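PDB 5IHP: cobyrinic Acid a,c-diamide synthase from Mycobacterium smegmatis, which binds ADP with magnesium as a P-loop nucleotide-binding protein of the ParA family and may play a role in septum formation. Local coordinates for residues L155-L160 / T191-R196; P218-T223 / I246-F251; A23-V28 / G51-S56. All coordinates share one frame; numbering follows the deposited sequence.

All three contacts touch one bound ADP. Interaction 3 is the most buried and lies at the phosphate and magnesium end. Interactions 1 and 2 are partly buried and lie at the adenine end. Interaction 1 joins the ends of two parallel strands by backbone hydrogen bonds. Interaction 2 is apolar packing of a proline-rich loop on helix 243-261. Interaction 3 packs helix 24-37 on helix 52-56 through one threonine methyl and a valine-leucine pair. Interactions 1 and 2 meet in a salt bridge between Glu158 and Arg222. Interactions 2 and 3 meet at the hydroxyls of Tyr248 and Thr27, while Thr191 packs on Ala23 between interactions 1 and 3.

Interaction 1 (L155-L160 / T191-R196); sequences LQCETL and TLYDSR. With ADP (adenosine-5'-diphosphate), chain C.
The adenine side of the ADP pocket is built on the ends of two neighbouring strands, where Gln156 pairs with Thr191. Thr191 N donates to Leu155 O at 2.8 Å. Cys157 N returns a bond to Thr191 O at 3.0 Å. This is a parallel bridge between strands 150-156 and 184-191 of the P-loop NTPase sheet, and 184-191 is its outermost strand on this side. Thr191 OG1 sits between its own backbone N and carbonyl carbon (chi1 60°) and is hydrogen-bonded to Val22 O of the ADP site.

Beyond the strand ends the contact passes to side chains. Leu192 divides its two methyls: CD1 lies 4.1 Å from Gln156 CB and also meets Glu158 OE1, while CD2 touches the adenine at ADP C5, 3.8 Å away. Glu158 is extended, and its OE1 takes part in a salt bridge with Arg222. Cys157 SG reaches the Tyr193 ring obliquely, 3.8 Å from Tyr193 CD1. The Gln156 amide folds back over its own turn. Gln156 OE1 accepts from Thr159 N at 3.0 Å, in the carbonyl plane and on a lone pair.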
loop_
_atom_site.group_PDB
_atom_site.type_symbol
_atom_site.label_atom_id
_atom_site.label_comp_id
_atom_site.label_asym_id
_atom_site.label_seq_id
_atom_site.Cartn_x
_atom_site.Cartn_y
_atom_site.Cartn_z
ATOM N N LEU A 155 -9.515 -3.865 -3.325
ATOM C CA LEU A 155 -10.179 -4.677 -4.333
ATOM C C LEU A 155 -11.532 -4.051 -4.643
ATOM O O LEU A 155 -12.410 -4.023 -3.778
ATOM C CB LEU A 155 -10.319 -6.105 -3.816
ATOM C CG LEU A 155 -10.957 -7.091 -4.766
ATOM C CD1 LEU A 155 -9.966 -8.199 -5.034
ATOM C CD2 LEU A 155 -12.230 -7.608 -4.111
ATOM N N GLN A 156 -11.693 -3.512 -5.853
ATOM C CA GLN A 156 -12.964 -2.891 -6.211
ATOM C C GLN A 156 -14.066 -3.945 -6.258
ATOM O O GLN A 156 -13.850 -5.076 -6.696
ATOM C CB GLN A 156 -12.858 -2.159 -7.558
ATOM C CG GLN A 156 -12.590 -3.058 -8.773
ATOM C CD GLN A 156 -13.860 -3.703 -9.326
ATOM O OE1 GLN A 156 -14.976 -3.225 -9.082
ATOM N NE2 GLN A 156 -13.695 -4.800 -10.068
ATOM N N CYS A 157 -15.255 -3.582 -5.778
ATOM C CA CYS A 157 -16.374 -4.511 -5.844
ATOM C C CYS A 157 -17.565 -3.842 -6.505
ATOM O O CYS A 157 -18.720 -4.149 -6.199
ATOM C CB CYS A 157 -16.726 -5.079 -4.465
ATOM S SG CYS A 157 -16.981 -3.920 -3.110
ATOM N N GLU A 158 -17.278 -2.922 -7.421
ATOM C CA GLU A 158 -18.295 -2.393 -8.319
ATOM C C GLU A 158 -18.665 -3.406 -9.401
ATOM O O GLU A 158 -19.842 -3.517 -9.769
ATOM C CB GLU A 158 -17.788 -1.088 -8.929
ATOM C CG GLU A 158 -18.670 -0.469 -9.985
ATOM C CD GLU A 158 -18.094 0.846 -10.491
ATOM O OE1 GLU A 158 -16.985 1.223 -10.041
ATOM O OE2 GLU A 158 -18.753 1.507 -11.326
ATOM N N THR A 159 -17.686 -4.164 -9.917
ATOM C CA THR A 159 -17.922 -5.129 -10.986
ATOM C C THR A 159 -17.291 -6.480 -10.659
ATOM O O THR A 159 -16.433 -6.601 -9.782
ATOM C CB THR A 159 -17.371 -4.638 -12.335
ATOM O OG1 THR A 159 -15.940 -4.628 -12.293
ATOM C CG2 THR A 159 -17.880 -3.242 -12.656
ATOM N N LEU A 160 -17.719 -7.506 -11.402
ATOM C CA LEU A 160 -17.212 -8.867 -11.243
ATOM C C LEU A 160 -15.832 -9.080 -11.865
ATOM O O LEU A 160 -15.299 -10.191 -11.795
ATOM C CB LEU A 160 -18.196 -9.863 -11.865
ATOM C CG LEU A 160 -19.420 -10.225 -11.036
ATOM C CD1 LEU A 160 -20.520 -10.786 -11.930
ATOM C CD2 LEU A 160 -19.017 -11.229 -9.967
ATOM N N THR A 191 -13.249 -2.091 -1.871
ATOM C CA THR A 191 -13.336 -0.663 -2.155
ATOM C C THR A 191 -14.440 -0.407 -3.169
ATOM O O THR A 191 -14.854 -1.306 -3.903
ATOM C CB THR A 191 -12.012 -0.094 -2.693
ATOM O OG1 THR A 191 -11.665 -0.769 -3.910
ATOM C CG2 THR A 191 -10.884 -0.239 -1.660
ATOM N N LEU A 192 -14.920 0.841 -3.196
ATOM C CA LEU A 192 -15.991 1.259 -4.103
ATOM C C LEU A 192 -17.250 0.422 -3.887
ATOM O O LEU A 192 -17.988 0.114 -4.825
ATOM C CB LEU A 192 -15.535 1.206 -5.564
ATOM C CG LEU A 192 -14.256 1.983 -5.892
ATOM C CD1 LEU A 192 -13.903 1.846 -7.364
ATOM C CD2 LEU A 192 -14.400 3.438 -5.509
ATOM N N TYR A 193 -17.505 0.061 -2.630
ATOM C CA TYR A 193 -18.684 -0.726 -2.301
ATOM C C TYR A 193 -19.946 0.110 -2.531
ATOM O O TYR A 193 -20.038 1.259 -2.087
ATOM C CB TYR A 193 -18.595 -1.215 -0.849
ATOM C CG TYR A 193 -19.760 -2.073 -0.421
ATOM C CD1 TYR A 193 -19.675 -3.462 -0.435
ATOM C CD2 TYR A 193 -20.963 -1.493 -0.012
ATOM C CE1 TYR A 193 -20.772 -4.253 -0.055
ATOM C CE2 TYR A 193 -22.046 -2.267 0.368
ATOM C CZ TYR A 193 -21.948 -3.643 0.344
ATOM O OH TYR A 193 -23.046 -4.395 0.724
ATOM N N ASP A 194 -20.912 -0.466 -3.234
ATOM C CA ASP A 194 -22.144 0.220 -3.625
ATOM C C ASP A 194 -23.313 -0.332 -2.813
ATOM O O ASP A 194 -23.712 -1.488 -2.988
ATOM C CB ASP A 194 -22.365 0.049 -5.128
ATOM C CG ASP A 194 -23.570 0.822 -5.647
ATOM O OD1 ASP A 194 -23.843 0.711 -6.858
ATOM O OD2 ASP A 194 -24.239 1.525 -4.859
ATOM N N SER A 195 -23.888 0.505 -1.949
ATOM C CA SER A 195 -24.980 0.090 -1.071
ATOM C C SER A 195 -26.339 0.034 -1.767
ATOM O O SER A 195 -27.321 -0.372 -1.135
ATOM C CB SER A 195 -25.067 1.035 0.127
ATOM O OG SER A 195 -25.388 2.345 -0.305
ATOM N N ARG A 196 -26.426 0.418 -3.044
ATOM C CA ARG A 196 -27.726 0.507 -3.703
ATOM C C ARG A 196 -28.361 -0.859 -3.923
ATOM O O ARG A 196 -29.591 -0.974 -3.929
ATOM C CB ARG A 196 -27.591 1.234 -5.041
ATOM C CG ARG A 196 -27.343 2.730 -4.949
ATOM C CD ARG A 196 -27.169 3.293 -6.357
ATOM N NE ARG A 196 -26.076 2.625 -7.066
ATOM C CZ ARG A 196 -26.014 2.475 -8.385
ATOM N NH1 ARG A 196 -26.992 2.936 -9.155
ATOM N NH2 ARG A 196 -24.978 1.855 -8.935
HETATM P PB ADP C . -5.530 3.642 -7.510
HETATM O O1B ADP C . -5.852 2.202 -7.201
HETATM O O2B ADP C . -5.342 3.948 -8.983
HETATM O O3B ADP C . -4.449 4.253 -6.636
HETATM P PA ADP C . -6.995 5.949 -6.528
HETATM O O1A ADP C . -6.907 6.024 -5.021
HETATM O O2A ADP C . -6.186 6.894 -7.401
HETATM O O3A ADP C . -6.878 4.420 -7.034
HETATM O "O5'" ADP C . -8.557 6.178 -6.879
HETATM C "C5'" ADP C . -8.980 6.118 -8.245
HETATM C "C4'" ADP C . -10.162 7.068 -8.396
HETATM O "O4'" ADP C . -11.220 6.634 -7.541
HETATM C "C3'" ADP C . -9.800 8.467 -7.950
HETATM O "O3'" ADP C . -10.450 9.379 -8.837
HETATM C "C2'" ADP C . -10.423 8.621 -6.583
HETATM O "O2'" ADP C . -10.816 9.973 -6.356
HETATM C "C1'" ADP C . -11.620 7.701 -6.683
HETATM N N9 ADP C . -12.011 7.136 -5.373
HETATM C C8 ADP C . -11.201 6.539 -4.480
HETATM N N7 ADP C . -11.898 6.135 -3.390
HETATM C C5 ADP C . -13.186 6.476 -3.586
HETATM C C6 ADP C . -14.457 6.337 -2.839
HETATM N N6 ADP C . -14.487 5.743 -1.624
HETATM N N1 ADP C . -15.582 6.826 -3.413
HETATM C C2 ADP C . -15.569 7.411 -4.623
HETATM N N3 ADP C . -14.452 7.570 -5.357
HETATM C C4 ADP C . -13.254 7.133 -4.897
#

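Interaction 2 (P218-T223 / I246-F251); sequences PPIPRT and IAYREF. With ADP (adenosine-5'-diphosphate), chain C.
The loop 218-223 runs across one side of helix 243-261, and the backbones come nearest at Ile220 and Ala247, whose CA atoms are 5.7 Å apart. The contact is apolar. Ile220 lies over one face of the Tyr248 ring, the two side chains crossing at about a right angle. Ile220 CD1 stands 3.9 Å from the centroid of the Tyr248 ring and 21° off the ring normal, a CH-pi contact. Ile220 CG2 covers the same ring farther along, 3.6 Å from Tyr248 CE2. With CG2 anti to the backbone N and CG1 beside it (chi1 -46°), both branches of Ile220 lie on the ring side; a second bend (chi2 -58°) brings CD1 over the ring.

Ala247 CB fits among Pro219 O, Ile220 CD1 and Pro221 CD. The nearest of these to Ala247 CB is Pro219 O at 3.6 Å. Pro218, which follows a cis peptide bond, sets its ring against the next turn of the helix. Pro218 CG lies 3.7 Å from Glu250 CD, and Pro218 CD packs on Phe251 CB, near the plane of the Phe251 ring.

Residues 221-223 meet the adenine through their backbone. ADP N6 donates to Pro221 O at 2.9 Å, and Thr223 N donates to ADP N1 at 2.7 Å in a nearly straight bond. This pair of bonds reads the Watson-Crick edge of adenine.

Tyr248 OH is hydrogen-bonded to Thr27 OG1 on helix 24-37, and Phe251 packs on Ile31 of that helix. Ile220, Tyr248 and Phe251 all touch Leu189 of the edge strand 184-191.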
loop_
_atom_site.group_PDB
_atom_site.type_symbol
_atom_site.label_atom_id
_atom_site.label_comp_id
_atom_site.label_asym_id
_atom_site.label_seq_id
_atom_site.Cartn_x
_atom_site.Cartn_y
_atom_site.Cartn_z
ATOM N N PRO A 218 -14.115 -3.573 7.411
ATOM C CA PRO A 218 -15.340 -3.350 6.643
ATOM C C PRO A 218 -15.031 -2.962 5.204
ATOM O O PRO A 218 -13.899 -2.568 4.918
ATOM C CB PRO A 218 -15.988 -2.186 7.376
ATOM C CG PRO A 218 -14.802 -1.378 7.828
ATOM C CD PRO A 218 -13.740 -2.378 8.193
ATOM N N PRO A 219 -16.018 -3.049 4.315
ATOM C CA PRO A 219 -15.833 -2.486 2.975
ATOM C C PRO A 219 -15.802 -0.970 3.050
ATOM O O PRO A 219 -16.456 -0.352 3.894
ATOM C CB PRO A 219 -17.053 -2.994 2.192
ATOM C CG PRO A 219 -18.087 -3.276 3.238
ATOM C CD PRO A 219 -17.340 -3.686 4.486
ATOM N N ILE A 220 -15.002 -0.365 2.182
ATOM C CA ILE A 220 -14.982 1.084 2.019
ATOM C C ILE A 220 -16.066 1.450 1.008
ATOM O O ILE A 220 -15.984 1.006 -0.147
ATOM C CB ILE A 220 -13.618 1.598 1.552
ATOM C CG1 ILE A 220 -12.477 0.951 2.351
ATOM C CG2 ILE A 220 -13.590 3.125 1.650
ATOM C CD1 ILE A 220 -12.562 1.187 3.868
ATOM N N PRO A 221 -17.067 2.236 1.383
ATOM C CA PRO A 221 -18.138 2.570 0.435
ATOM C C PRO A 221 -17.666 3.556 -0.623
ATOM O O PRO A 221 -16.731 4.334 -0.408
ATOM C CB PRO A 221 -19.217 3.199 1.325
ATOM C CG PRO A 221 -18.438 3.770 2.491
ATOM C CD PRO A 221 -17.308 2.802 2.728
ATOM N N ARG A 222 -18.319 3.509 -1.784
ATOM C CA ARG A 222 -18.141 4.569 -2.768
ATOM C C ARG A 222 -18.758 5.858 -2.231
ATOM O O ARG A 222 -19.891 5.854 -1.740
ATOM C CB ARG A 222 -18.780 4.198 -4.105
ATOM C CG ARG A 222 -18.817 5.382 -5.075
ATOM C CD ARG A 222 -19.620 5.118 -6.351
ATOM N NE ARG A 222 -18.918 4.243 -7.289
ATOM C CZ ARG A 222 -17.873 4.606 -8.029
ATOM N NH1 ARG A 222 -17.380 5.836 -7.943
ATOM N NH2 ARG A 222 -17.313 3.731 -8.850
ATOM N N THR A 223 -18.008 6.952 -2.322
ATOM C CA THR A 223 -18.372 8.214 -1.682
ATOM C C THR A 223 -18.924 9.214 -2.688
ATOM O O THR A 223 -19.361 8.838 -3.774
ATOM C CB THR A 223 -17.161 8.843 -0.962
ATOM N N ILE A 246 -15.257 6.860 8.136
ATOM C CA ILE A 246 -15.564 5.982 9.264
ATOM C C ILE A 246 -15.066 4.566 8.991
ATOM O O ILE A 246 -14.491 3.909 9.870
ATOM C CB ILE A 246 -17.078 6.008 9.564
ATOM C CG1 ILE A 246 -17.501 7.413 10.004
ATOM C CG2 ILE A 246 -17.431 5.000 10.659
ATOM C CD1 ILE A 246 -19.004 7.641 10.030
ATOM N N ALA A 247 -15.276 4.074 7.769
ATOM C CA ALA A 247 -14.825 2.731 7.433
ATOM C C ALA A 247 -13.304 2.637 7.461
ATOM O O ALA A 247 -12.750 1.646 7.946
ATOM C CB ALA A 247 -15.364 2.317 6.062
ATOM N N TYR A 248 -12.612 3.660 6.954
ATOM C CA TYR A 248 -11.153 3.646 6.998
ATOM C C TYR A 248 -10.640 3.664 8.435
ATOM O O TYR A 248 -9.674 2.967 8.762
ATOM C CB TYR A 248 -10.593 4.827 6.211
ATOM C CG TYR A 248 -10.399 4.550 4.726
ATOM C CD1 TYR A 248 -9.664 3.447 4.288
ATOM C CD2 TYR A 248 -10.948 5.394 3.772
ATOM C CE1 TYR A 248 -9.483 3.194 2.923
ATOM C CE2 TYR A 248 -10.764 5.159 2.416
ATOM C CZ TYR A 248 -10.045 4.057 1.999
ATOM O OH TYR A 248 -9.884 3.842 0.648
ATOM N N ARG A 249 -11.258 4.467 9.307
ATOM C CA ARG A 249 -10.828 4.476 10.702
ATOM C C ARG A 249 -11.108 3.138 11.374
ATOM O O ARG A 249 -10.307 2.667 12.191
ATOM C CB ARG A 249 -11.506 5.620 11.456
ATOM C CG ARG A 249 -10.871 6.967 11.186
ATOM C CD ARG A 249 -11.369 8.019 12.160
ATOM N NE ARG A 249 -12.730 8.430 11.848
ATOM C CZ ARG A 249 -13.032 9.490 11.106
ATOM N NH1 ARG A 249 -12.066 10.252 10.607
ATOM N NH2 ARG A 249 -14.301 9.791 10.869
ATOM N N GLU A 250 -12.236 2.504 11.033
ATOM C CA GLU A 250 -12.523 1.177 11.571
ATOM C C GLU A 250 -11.493 0.158 11.092
ATOM O O GLU A 250 -11.027 -0.681 11.871
ATOM C CB GLU A 250 -13.941 0.754 11.174
ATOM C CG GLU A 250 -14.371 -0.609 11.696
ATOM C CD GLU A 250 -15.821 -0.954 11.333
ATOM O OE1 GLU A 250 -16.607 -0.028 11.027
ATOM O OE2 GLU A 250 -16.169 -2.156 11.348
ATOM N N PHE A 251 -11.120 0.216 9.810
ATOM C CA PHE A 251 -10.113 -0.715 9.307
ATOM C C PHE A 251 -8.746 -0.415 9.906
ATOM O O PHE A 251 -7.993 -1.338 10.234
ATOM C CB PHE A 251 -10.051 -0.678 7.776
ATOM C CG PHE A 251 -9.134 -1.715 7.180
ATOM C CD1 PHE A 251 -9.496 -3.056 7.172
ATOM C CD2 PHE A 251 -7.912 -1.351 6.631
ATOM C CE1 PHE A 251 -8.659 -4.020 6.639
ATOM C CE2 PHE A 251 -7.064 -2.308 6.081
ATOM C CZ PHE A 251 -7.439 -3.649 6.085
HETATM P PB ADP C . -5.530 3.642 -7.510
HETATM O O1B ADP C . -5.852 2.202 -7.201
HETATM O O2B ADP C . -5.342 3.948 -8.983
HETATM O O3B ADP C . -4.449 4.253 -6.636
HETATM P PA ADP C . -6.995 5.949 -6.528
HETATM O O1A ADP C . -6.907 6.024 -5.021
HETATM O O2A ADP C . -6.186 6.894 -7.401
HETATM O O3A ADP C . -6.878 4.420 -7.034
HETATM O "O5'" ADP C . -8.557 6.178 -6.879
HETATM C "C5'" ADP C . -8.980 6.118 -8.245
HETATM C "C4'" ADP C . -10.162 7.068 -8.396
HETATM O "O4'" ADP C . -11.220 6.634 -7.541
HETATM C "C3'" ADP C . -9.800 8.467 -7.950
HETATM O "O3'" ADP C . -10.450 9.379 -8.837
HETATM C "C2'" ADP C . -10.423 8.621 -6.583
HETATM O "O2'" ADP C . -10.816 9.973 -6.356
HETATM C "C1'" ADP C . -11.620 7.701 -6.683
HETATM N N9 ADP C . -12.011 7.136 -5.373
HETATM C C8 ADP C . -11.201 6.539 -4.480
HETATM N N7 ADP C . -11.898 6.135 -3.390
HETATM C C5 ADP C . -13.186 6.476 -3.586
HETATM C C6 ADP C . -14.457 6.337 -2.839
HETATM N N6 ADP C . -14.487 5.743 -1.624
HETATM N N1 ADP C . -15.582 6.826 -3.413
HETATM C C2 ADP C . -15.569 7.411 -4.623
HETATM N N3 ADP C . -14.452 7.570 -5.357
HETATM C C4 ADP C . -13.254 7.133 -4.897
#

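Interaction 3 (A23-V28 / G51-S56); sequences AKTTTV and GCLTFS. With MG (magnesium ion), chain D; ADP (adenosine-5'-diphosphate), chain C.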
loop_
_atom_site.group_PDB
_atom_site.type_symbol
_atom_site.label_atom_id
_atom_site.label_comp_id
_atom_site.label_asym_id
_atom_site.label_seq_id
_atom_site.Cartn_x
_atom_site.Cartn_y
_atom_site.Cartn_z
ATOM N N ALA A 23 -8.620 2.391 -5.783
ATOM C CA ALA A 23 -8.478 3.189 -4.561
ATOM C C ALA A 23 -7.265 2.778 -3.722
ATOM O O ALA A 23 -7.281 2.923 -2.501
ATOM C CB ALA A 23 -9.758 3.167 -3.710
ATOM N N LYS A 24 -6.186 2.289 -4.348
ATOM C CA LYS A 24 -4.961 2.042 -3.593
ATOM C C LYS A 24 -4.451 3.320 -2.946
ATOM O O LYS A 24 -4.208 3.359 -1.740
ATOM C CB LYS A 24 -3.865 1.456 -4.483
ATOM C CG LYS A 24 -4.221 0.119 -5.085
ATOM C CD LYS A 24 -3.095 -0.834 -4.969
ATOM C CE LYS A 24 -1.857 -0.251 -5.581
ATOM N NZ LYS A 24 -1.996 -0.110 -7.043
ATOM N N THR A 25 -4.262 4.368 -3.748
ATOM C CA THR A 25 -3.640 5.593 -3.246
ATOM C C THR A 25 -4.513 6.253 -2.184
ATOM O O THR A 25 -4.015 6.679 -1.134
ATOM C CB THR A 25 -3.364 6.541 -4.419
ATOM O OG1 THR A 25 -2.342 5.973 -5.246
ATOM C CG2 THR A 25 -2.928 7.934 -3.941
ATOM N N THR A 26 -5.818 6.349 -2.445
ATOM C CA THR A 26 -6.747 6.853 -1.436
ATOM C C THR A 26 -6.642 6.039 -0.151
ATOM O O THR A 26 -6.706 6.593 0.954
ATOM C CB THR A 26 -8.184 6.809 -1.978
ATOM O OG1 THR A 26 -8.280 7.585 -3.182
ATOM C CG2 THR A 26 -9.178 7.346 -0.948
ATOM N N THR A 27 -6.487 4.717 -0.286
ATOM C CA THR A 27 -6.399 3.836 0.875
ATOM C C THR A 27 -5.131 4.105 1.670
ATOM O O THR A 27 -5.168 4.180 2.907
ATOM C CB THR A 27 -6.458 2.368 0.423
ATOM O OG1 THR A 27 -7.788 2.048 -0.032
ATOM C CG2 THR A 27 -6.075 1.426 1.560
ATOM N N VAL A 28 -3.999 4.260 0.980
ATOM C CA VAL A 28 -2.752 4.544 1.685
ATOM C C VAL A 28 -2.892 5.824 2.494
ATOM O O VAL A 28 -2.601 5.859 3.695
ATOM C CB VAL A 28 -1.572 4.631 0.698
ATOM C CG1 VAL A 28 -0.307 5.160 1.433
ATOM C CG2 VAL A 28 -1.298 3.253 0.076
ATOM N N GLY A 51 3.002 9.765 -9.341
ATOM C CA GLY A 51 3.008 10.634 -8.168
ATOM C C GLY A 51 1.652 10.967 -7.591
ATOM O O GLY A 51 1.497 12.028 -6.974
ATOM N N CYS A 52 0.658 10.087 -7.766
ATOM C CA CYS A 52 -0.699 10.410 -7.329
ATOM C C CYS A 52 -0.750 10.699 -5.837
ATOM O O CYS A 52 -1.399 11.660 -5.405
ATOM C CB CYS A 52 -1.654 9.272 -7.674
ATOM S SG CYS A 52 -1.537 8.785 -9.396
ATOM N N LEU A 53 -0.111 9.849 -5.026
ATOM C CA LEU A 53 -0.121 10.058 -3.577
ATOM C C LEU A 53 0.549 11.375 -3.220
ATOM O O LEU A 53 0.034 12.159 -2.413
ATOM C CB LEU A 53 0.596 8.906 -2.872
ATOM C CG LEU A 53 0.710 9.060 -1.354
ATOM C CD1 LEU A 53 -0.680 8.986 -0.726
ATOM C CD2 LEU A 53 1.640 8.006 -0.770
ATOM N N THR A 54 1.707 11.625 -3.827
ATOM C CA THR A 54 2.471 12.844 -3.580
ATOM C C THR A 54 1.639 14.086 -3.887
ATOM O O THR A 54 1.497 14.985 -3.045
ATOM C CB THR A 54 3.745 12.776 -4.422
ATOM O OG1 THR A 54 4.543 11.670 -3.962
ATOM C CG2 THR A 54 4.559 14.087 -4.358
ATOM N N PHE A 55 1.068 14.138 -5.091
ATOM C CA PHE A 55 0.175 15.228 -5.470
ATOM C C PHE A 55 -1.001 15.359 -4.507
ATOM O O PHE A 55 -1.357 16.476 -4.113
ATOM C CB PHE A 55 -0.335 15.003 -6.898
ATOM C CG PHE A 55 -1.237 16.092 -7.384
ATOM C CD1 PHE A 55 -0.725 17.337 -7.705
ATOM C CD2 PHE A 55 -2.599 15.880 -7.503
ATOM C CE1 PHE A 55 -1.562 18.346 -8.151
ATOM C CE2 PHE A 55 -3.433 16.887 -7.942
ATOM C CZ PHE A 55 -2.911 18.116 -8.265
ATOM N N SER A 56 -1.612 14.232 -4.112
ATOM C CA SER A 56 -2.800 14.275 -3.258
ATOM C C SER A 56 -2.506 14.826 -1.870
ATOM O O SER A 56 -3.423 15.332 -1.207
ATOM C CB SER A 56 -3.435 12.878 -3.142
ATOM O OG SER A 56 -2.740 12.041 -2.220
HETATM MG MG MG D . -2.618 4.993 -7.152
HETATM P PB ADP C . -5.530 3.642 -7.510
HETATM O O1B ADP C . -5.852 2.202 -7.201
HETATM O O2B ADP C . -5.342 3.948 -8.983
HETATM O O3B ADP C . -4.449 4.253 -6.636
HETATM P PA ADP C . -6.995 5.949 -6.528
HETATM O O1A ADP C . -6.907 6.024 -5.021
HETATM O O2A ADP C . -6.186 6.894 -7.401
HETATM O O3A ADP C . -6.878 4.420 -7.034
HETATM O "O5'" ADP C . -8.557 6.178 -6.879
HETATM C "C5'" ADP C . -8.980 6.118 -8.245
HETATM C "C4'" ADP C . -10.162 7.068 -8.396
HETATM O "O4'" ADP C . -11.220 6.634 -7.541
HETATM C "C3'" ADP C . -9.800 8.467 -7.950
HETATM O "O3'" ADP C . -10.450 9.379 -8.837
HETATM C "C2'" ADP C . -10.423 8.621 -6.583
HETATM O "O2'" ADP C . -10.816 9.973 -6.356
HETATM C "C1'" ADP C . -11.620 7.701 -6.683
HETATM N N9 ADP C . -12.011 7.136 -5.373
HETATM C C8 ADP C . -11.201 6.539 -4.480
HETATM N N7 ADP C . -11.898 6.135 -3.390
HETATM C C5 ADP C . -13.186 6.476 -3.586
HETATM C C6 ADP C . -14.457 6.337 -2.839
HETATM N N6 ADP C . -14.487 5.743 -1.624
HETATM N N1 ADP C . -15.582 6.826 -3.413
HETATM C C2 ADP C . -15.569 7.411 -4.623
HETATM N N3 ADP C . -14.452 7.570 -5.357
HETATM C C4 ADP C . -13.254 7.133 -4.897
HETATM O O HOH W 1 -1.453 3.282 -6.227
HETATM O O HOH W 2 -2.577 3.951 -8.994
HETATM O O HOH W 3 -0.680 5.937 -7.737
HETATM O O HOH W 4 -3.542 6.734 -8.002
#
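The P-loop and its magnesium site meet helix 52-56 at Thr25, whose two branches do different work. Thr25 OG1 binds magnesium at 2.2 Å. Thr25 CG2 presses on the backbone of the second helix, 3.5 Å from Leu53 CA. The first torsion explains the split: CG2 is anti to the backbone N, while OG1 lies beside it (chi1 -68°). Asp132 holds the same hydroxyl by a hydrogen bond, as a second-shell partner. One turn on, the Val28 and Leu53 side chains cross at about a right angle, with Val28 CG1 4.1 Å from Leu53 CD2. Leu53 also packs on Leu44 and Asp46 of strand 42-46. The short helix segments cross at -51°, their axes 9.8 Å apart.

Residues 23-26 belong to the P-loop, in the deviant Walker A form of the ParA family, and the first turn of the helix after it. The backbone N-H groups of Lys24, Thr25 and Thr26 bind the phosphates; that of Ala23 makes a weak bond to the bridging ADP O3A. Lys24 N donates to ADP O1B at 2.9 Å, Thr25 N to ADP O3B, and Thr26 N to ADP O1A. Thr26 OG1 adds a second bond to ADP O1A at 2.8 Å. The helix N-terminus thus faces the diphosphate and would help to balance its charge. Magnesium has six ligands: Thr25 OG1, ADP O3B at 2.0 Å and four waters. Two of these waters also donate to ADP, one to O2B and one to O2A.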